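Local coordinates for protein TIR domain-containing adapter molecule 1 (Homo sapiens, PDB 4BSX) that serves as an adaptor in Toll-like receptor signalling that leads to interferon-beta induction, its N-terminal helical domain resembling IFIT proteins, at residues A[93-105]-A[117-131]. The protein carries 2 engineered substitutions. Sequence-based numbering, arbitrary orientation.
Sequences PDVSWAVARLYHL and RDVAYQEAVRTLSSR
Ser96, Ala100 and Tyr103 on helix 96-105 face Ala124, Ala120 and Arg117 on helix 117-130, the antiparallel axes approaching to 8.2 Å at a crossing angle of -164°. Small residues allow this closeness: Ala120 CB rests 3.6 Å from Ala100 CA, and the Ser96 side chain enters a hole formed by Glu123, Ala124, Thr127 and Leu128. A water donates to both Ser96 O and Ala120 O, bridging the two backbones. Beside the alanines, Ala100 CB stands over the centre of the Tyr121 ring, 3.5 Å from its centroid, a CH-pi contact. Replacing Tyr121 by alanine removes this ring, which is likely to open a gap beside Ala100 and cost Glu142 a hydrogen-bond donor. Further along, Arg117, its CG anti to the backbone N (chi1 176°), lies alongside His104, with CD at the imidazole edge, 3.6 Å from ND1. At the other end, Arg131 NH1 donates a nearly straight hydrogen bond to Asp94 OD2 (2.9 Å), part of a salt bridge, from above the carboxylate plane; Arg131 also pairs with Asp133. Helix 136-147 packs beside the pair, consistent with a TPR-like fold; its Glu142 accepts hydrogen bonds from Trp97 and Tyr121 and salt-bridges Arg101, while Tyr103 packs against helix 11-19 and Leu102 against helix 43-53.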
loop_
_atom_site.group_PDB
_atom_site.type_symbol
_atom_site.label_atom_id
_atom_site.label_comp_id
_atom_site.label_asym_id
_atom_site.label_seq_id
_atom_site.Cartn_x
_atom_site.Cartn_y
_atom_site.Cartn_z
ATOM N N PRO A 93 -0.505 13.061 -2.450
ATOM C CA PRO A 93 -1.770 12.578 -1.897
ATOM C C PRO A 93 -1.590 12.112 -0.448
ATOM O O PRO A 93 -0.485 11.753 -0.004
ATOM C CB PRO A 93 -2.064 11.385 -2.779
ATOM C CG PRO A 93 -0.709 10.800 -2.985
ATOM C CD PRO A 93 0.241 11.956 -3.069
ATOM N N ASP A 94 -2.684 12.166 0.276
ATOM C CA ASP A 94 -2.869 11.456 1.529
ATOM C C ASP A 94 -2.704 9.965 1.232
ATOM O O ASP A 94 -3.389 9.443 0.368
ATOM C CB ASP A 94 -4.302 11.702 1.998
ATOM C CG ASP A 94 -4.635 10.968 3.257
ATOM O OD1 ASP A 94 -3.697 10.681 4.044
ATOM O OD2 ASP A 94 -5.843 10.703 3.452
ATOM N N VAL A 95 -1.772 9.303 1.921
ATOM C CA VAL A 95 -1.480 7.894 1.661
ATOM C C VAL A 95 -2.008 6.975 2.776
ATOM O O VAL A 95 -1.761 5.783 2.763
ATOM C CB VAL A 95 0.060 7.640 1.429
ATOM C CG1 VAL A 95 0.591 8.536 0.321
ATOM C CG2 VAL A 95 0.875 7.742 2.754
ATOM N N SER A 96 -2.741 7.509 3.741
ATOM C CA SER A 96 -2.954 6.773 4.986
ATOM C C SER A 96 -3.824 5.513 4.786
ATOM O O SER A 96 -3.604 4.485 5.442
ATOM C CB SER A 96 -3.557 7.705 6.035
ATOM O OG SER A 96 -4.876 8.093 5.656
ATOM N N TRP A 97 -4.762 5.579 3.840
ATOM C CA TRP A 97 -5.726 4.505 3.612
ATOM C C TRP A 97 -5.007 3.390 2.848
ATOM O O TRP A 97 -5.089 2.222 3.180
ATOM C CB TRP A 97 -6.946 5.021 2.824
ATOM C CG TRP A 97 -8.163 4.088 2.838
ATOM C CD1 TRP A 97 -8.186 2.763 3.168
ATOM C CD2 TRP A 97 -9.520 4.441 2.522
ATOM N NE1 TRP A 97 -9.472 2.267 3.074
ATOM C CE2 TRP A 97 -10.307 3.277 2.676
ATOM C CE3 TRP A 97 -10.148 5.631 2.124
ATOM C CZ2 TRP A 97 -11.693 3.266 2.438
ATOM C CZ3 TRP A 97 -11.513 5.616 1.871
ATOM C CH2 TRP A 97 -12.274 4.446 2.044
ATOM N N ALA A 98 -4.309 3.793 1.802
ATOM C CA ALA A 98 -3.451 2.911 1.054
ATOM C C ALA A 98 -2.471 2.224 1.992
ATOM O O ALA A 98 -2.270 1.013 1.943
ATOM C CB ALA A 98 -2.702 3.714 0.007
ATOM N N VAL A 99 -1.852 3.001 2.866
ATOM C CA VAL A 99 -0.903 2.429 3.814
ATOM C C VAL A 99 -1.596 1.401 4.733
ATOM O O VAL A 99 -1.078 0.294 4.901
ATOM C CB VAL A 99 -0.103 3.523 4.566
ATOM C CG1 VAL A 99 0.611 2.958 5.802
ATOM C CG2 VAL A 99 0.917 4.178 3.621
ATOM N N ALA A 100 -2.748 1.739 5.316
ATOM C CA ALA A 100 -3.557 0.746 6.067
ATOM C C ALA A 100 -3.810 -0.600 5.295
ATOM O O ALA A 100 -3.695 -1.703 5.844
ATOM C CB ALA A 100 -4.902 1.379 6.453
ATOM N N ARG A 101 -4.174 -0.475 4.020
ATOM C CA ARG A 101 -4.462 -1.606 3.180
ATOM C C ARG A 101 -3.170 -2.478 2.967
ATOM O O ARG A 101 -3.161 -3.715 3.132
ATOM C CB ARG A 101 -5.038 -1.071 1.880
ATOM C CG ARG A 101 -6.536 -0.780 1.980
ATOM C CD ARG A 101 -7.181 -0.257 0.681
ATOM N NE ARG A 101 -8.629 -0.099 0.889
ATOM C CZ ARG A 101 -9.491 0.320 -0.034
ATOM N NH1 ARG A 101 -9.062 0.626 -1.252
ATOM N NH2 ARG A 101 -10.793 0.437 0.263
ATOM N N LEU A 102 -2.080 -1.807 2.630
ATOM C CA LEU A 102 -0.785 -2.415 2.565
ATOM C C LEU A 102 -0.423 -3.125 3.874
ATOM O O LEU A 102 0.008 -4.268 3.861
ATOM C CB LEU A 102 0.257 -1.375 2.198
ATOM C CG LEU A 102 0.125 -0.785 0.788
ATOM C CD1 LEU A 102 1.275 0.186 0.585
ATOM C CD2 LEU A 102 0.094 -1.858 -0.319
ATOM N N TYR A 103 -0.622 -2.477 5.008
ATOM C CA TYR A 103 -0.237 -3.107 6.251
ATOM C C TYR A 103 -1.133 -4.261 6.581
ATOM O O TYR A 103 -0.713 -5.205 7.288
ATOM C CB TYR A 103 -0.174 -2.123 7.391
ATOM C CG TYR A 103 1.227 -1.555 7.566
ATOM C CD1 TYR A 103 1.707 -0.605 6.690
ATOM C CD2 TYR A 103 2.066 -1.999 8.565
ATOM C CE1 TYR A 103 2.948 -0.091 6.809
ATOM C CE2 TYR A 103 3.344 -1.476 8.696
ATOM C CZ TYR A 103 3.774 -0.519 7.810
ATOM O OH TYR A 103 5.031 0.035 7.900
ATOM N N HIS A 104 -2.366 -4.218 6.073
ATOM C CA HIS A 104 -3.226 -5.335 6.301
ATOM C C HIS A 104 -2.652 -6.592 5.615
ATOM O O HIS A 104 -2.572 -7.644 6.229
ATOM C CB HIS A 104 -4.624 -5.056 5.799
ATOM C CG HIS A 104 -5.457 -6.276 5.729
ATOM N ND1 HIS A 104 -5.812 -6.990 6.856
ATOM C CD2 HIS A 104 -5.968 -6.949 4.672
ATOM C CE1 HIS A 104 -6.540 -8.032 6.496
ATOM N NE2 HIS A 104 -6.646 -8.035 5.175
ATOM N N LEU A 105 -2.271 -6.467 4.344
ATOM C CA LEU A 105 -1.670 -7.572 3.598
ATOM C C LEU A 105 -0.368 -8.011 4.264
ATOM O O LEU A 105 -0.136 -9.224 4.442
ATOM C CB LEU A 105 -1.448 -7.217 2.108
ATOM C CG LEU A 105 -2.738 -6.690 1.430
ATOM C CD1 LEU A 105 -2.527 -6.120 -0.008
ATOM C CD2 LEU A 105 -3.788 -7.745 1.433
ATOM N N ARG A 117 -0.961 -2.969 11.625
ATOM C CA ARG A 117 -2.149 -2.743 10.816
ATOM C C ARG A 117 -3.160 -1.856 11.531
ATOM O O ARG A 117 -3.814 -1.036 10.895
ATOM C CB ARG A 117 -2.829 -4.059 10.505
ATOM C CG ARG A 117 -4.144 -3.894 9.742
ATOM C CD ARG A 117 -4.948 -5.165 9.793
ATOM N NE ARG A 117 -5.180 -5.518 11.182
ATOM C CZ ARG A 117 -5.266 -6.758 11.643
ATOM N NH1 ARG A 117 -5.170 -7.797 10.815
ATOM N NH2 ARG A 117 -5.455 -6.945 12.946
ATOM N N ASP A 118 -3.313 -2.070 12.840
ATOM C CA ASP A 118 -4.336 -1.394 13.640
ATOM C C ASP A 118 -4.014 0.082 13.705
ATOM O O ASP A 118 -4.870 0.952 13.485
ATOM C CB ASP A 118 -4.351 -1.954 15.073
ATOM C CG ASP A 118 -4.985 -3.340 15.171
ATOM O OD1 ASP A 118 -5.592 -3.819 14.186
ATOM O OD2 ASP A 118 -4.911 -3.939 16.258
ATOM N N VAL A 119 -2.769 0.359 14.044
ATOM C CA VAL A 119 -2.278 1.727 14.106
ATOM C C VAL A 119 -2.507 2.420 12.761
ATOM O O VAL A 119 -2.989 3.550 12.730
ATOM C CB VAL A 119 -0.790 1.760 14.464
ATOM C CG1 VAL A 119 -0.211 3.167 14.289
ATOM C CG2 VAL A 119 -0.593 1.268 15.880
ATOM N N ALA A 120 -2.196 1.748 11.649
ATOM C CA ALA A 120 -2.446 2.320 10.305
ATOM C C ALA A 120 -3.950 2.638 10.007
ATOM O O ALA A 120 -4.266 3.720 9.486
ATOM C CB ALA A 120 -1.816 1.414 9.201
ATOM N N TYR A 121 -4.872 1.731 10.350
ATOM C CA TYR A 121 -6.286 2.033 10.161
ATOM C C TYR A 121 -6.695 3.261 11.014
ATOM O O TYR A 121 -7.415 4.134 10.561
ATOM C CB TYR A 121 -7.185 0.796 10.363
ATOM C CG TYR A 121 -7.379 0.045 9.028
ATOM C CD1 TYR A 121 -8.051 0.630 8.017
ATOM C CD2 TYR A 121 -6.796 -1.187 8.774
ATOM C CE1 TYR A 121 -8.198 0.053 6.827
ATOM C CE2 TYR A 121 -6.950 -1.794 7.548
ATOM C CZ TYR A 121 -7.660 -1.153 6.577
ATOM O OH TYR A 121 -7.905 -1.681 5.323
ATOM N N GLN A 122 -6.197 3.346 12.229
ATOM C CA GLN A 122 -6.510 4.466 13.072
ATOM C C GLN A 122 -6.065 5.764 12.423
ATOM O O GLN A 122 -6.883 6.646 12.221
ATOM C CB GLN A 122 -5.832 4.297 14.430
ATOM C CG GLN A 122 -6.397 3.167 15.239
ATOM C CD GLN A 122 -5.719 3.050 16.572
ATOM O OE1 GLN A 122 -4.486 3.075 16.657
ATOM N NE2 GLN A 122 -6.512 2.951 17.630
ATOM N N GLU A 123 -4.778 5.886 12.104
ATOM C CA GLU A 123 -4.264 7.091 11.485
ATOM C C GLU A 123 -5.075 7.439 10.257
ATOM O O GLU A 123 -5.278 8.605 9.961
ATOM C CB GLU A 123 -2.756 6.954 11.129
ATOM C CG GLU A 123 -1.884 6.883 12.379
ATOM C CD GLU A 123 -0.415 6.581 12.092
ATOM O OE1 GLU A 123 -0.045 6.517 10.900
ATOM O OE2 GLU A 123 0.372 6.406 13.060
ATOM N N ALA A 124 -5.516 6.439 9.516
ATOM C CA ALA A 124 -6.293 6.723 8.318
ATOM C C ALA A 124 -7.596 7.340 8.763
ATOM O O ALA A 124 -8.141 8.205 8.096
ATOM C CB ALA A 124 -6.570 5.449 7.536
ATOM N N VAL A 125 -8.121 6.846 9.881
ATOM C CA VAL A 125 -9.461 7.243 10.310
ATOM C C VAL A 125 -9.347 8.692 10.788
ATOM O O VAL A 125 -10.139 9.541 10.394
ATOM C CB VAL A 125 -10.027 6.286 11.390
ATOM C CG1 VAL A 125 -11.196 6.911 12.112
ATOM C CG2 VAL A 125 -10.450 4.976 10.769
ATOM N N ARG A 126 -8.290 8.969 11.562
ATOM C CA ARG A 126 -7.943 10.324 11.977
ATOM C C ARG A 126 -7.782 11.247 10.792
ATOM O O ARG A 126 -8.367 12.301 10.751
ATOM C CB ARG A 126 -6.655 10.299 12.777
ATOM C CG ARG A 126 -6.398 11.535 13.619
ATOM C CD ARG A 126 -5.133 11.335 14.411
ATOM N NE ARG A 126 -5.138 9.990 14.980
ATOM C CZ ARG A 126 -4.051 9.289 15.261
ATOM N NH1 ARG A 126 -2.857 9.816 15.040
ATOM N NH2 ARG A 126 -4.165 8.062 15.764
ATOM N N THR A 127 -7.003 10.847 9.811
ATOM C CA THR A 127 -6.824 11.664 8.622
ATOM C C THR A 127 -8.169 12.014 7.920
ATOM O O THR A 127 -8.450 13.188 7.709
ATOM C CB THR A 127 -5.853 10.981 7.673
ATOM O OG1 THR A 127 -4.572 10.921 8.287
ATOM C CG2 THR A 127 -5.724 11.752 6.393
ATOM N N LEU A 128 -8.999 11.022 7.590
ATOM C CA LEU A 128 -10.266 11.291 6.911
ATOM C C LEU A 128 -11.224 12.174 7.773
ATOM O O LEU A 128 -11.958 12.986 7.258
ATOM C CB LEU A 128 -10.946 9.976 6.463
ATOM C CG LEU A 128 -10.544 9.466 5.064
ATOM C CD1 LEU A 128 -9.128 8.952 5.089
ATOM C CD2 LEU A 128 -11.501 8.426 4.520
ATOM N N SER A 129 -11.193 12.008 9.084
ATOM C CA SER A 129 -11.991 12.827 9.972
ATOM C C SER A 129 -11.627 14.288 9.939
ATOM O O SER A 129 -12.499 15.164 9.966
ATOM C CB SER A 129 -11.830 12.334 11.405
ATOM O OG SER A 129 -12.530 11.111 11.527
ATOM N N SER A 130 -10.330 14.546 9.911
ATOM C CA SER A 130 -9.826 15.864 10.040
ATOM C C SER A 130 -10.273 16.694 8.847
ATOM O O SER A 130 -10.218 17.934 8.878
ATOM C CB SER A 130 -8.276 15.838 10.133
ATOM O OG SER A 130 -7.681 15.580 8.854
ATOM N N ARG A 131 -10.680 16.033 7.771
ATOM C CA ARG A 131 -11.262 16.791 6.644
ATOM C C ARG A 131 -12.723 16.422 6.352
ATOM O O ARG A 131 -13.260 16.698 5.240
ATOM C CB ARG A 131 -10.436 16.624 5.384
ATOM C CG ARG A 131 -10.082 15.194 5.036
ATOM C CD ARG A 131 -9.468 15.168 3.664
ATOM N NE ARG A 131 -9.631 13.881 3.005
ATOM C CZ ARG A 131 -8.709 12.929 2.964
ATOM N NH1 ARG A 131 -7.512 13.102 3.537
ATOM N NH2 ARG A 131 -8.973 11.792 2.333
HETATM O O HOH W 1 -2.405 4.554 7.591
#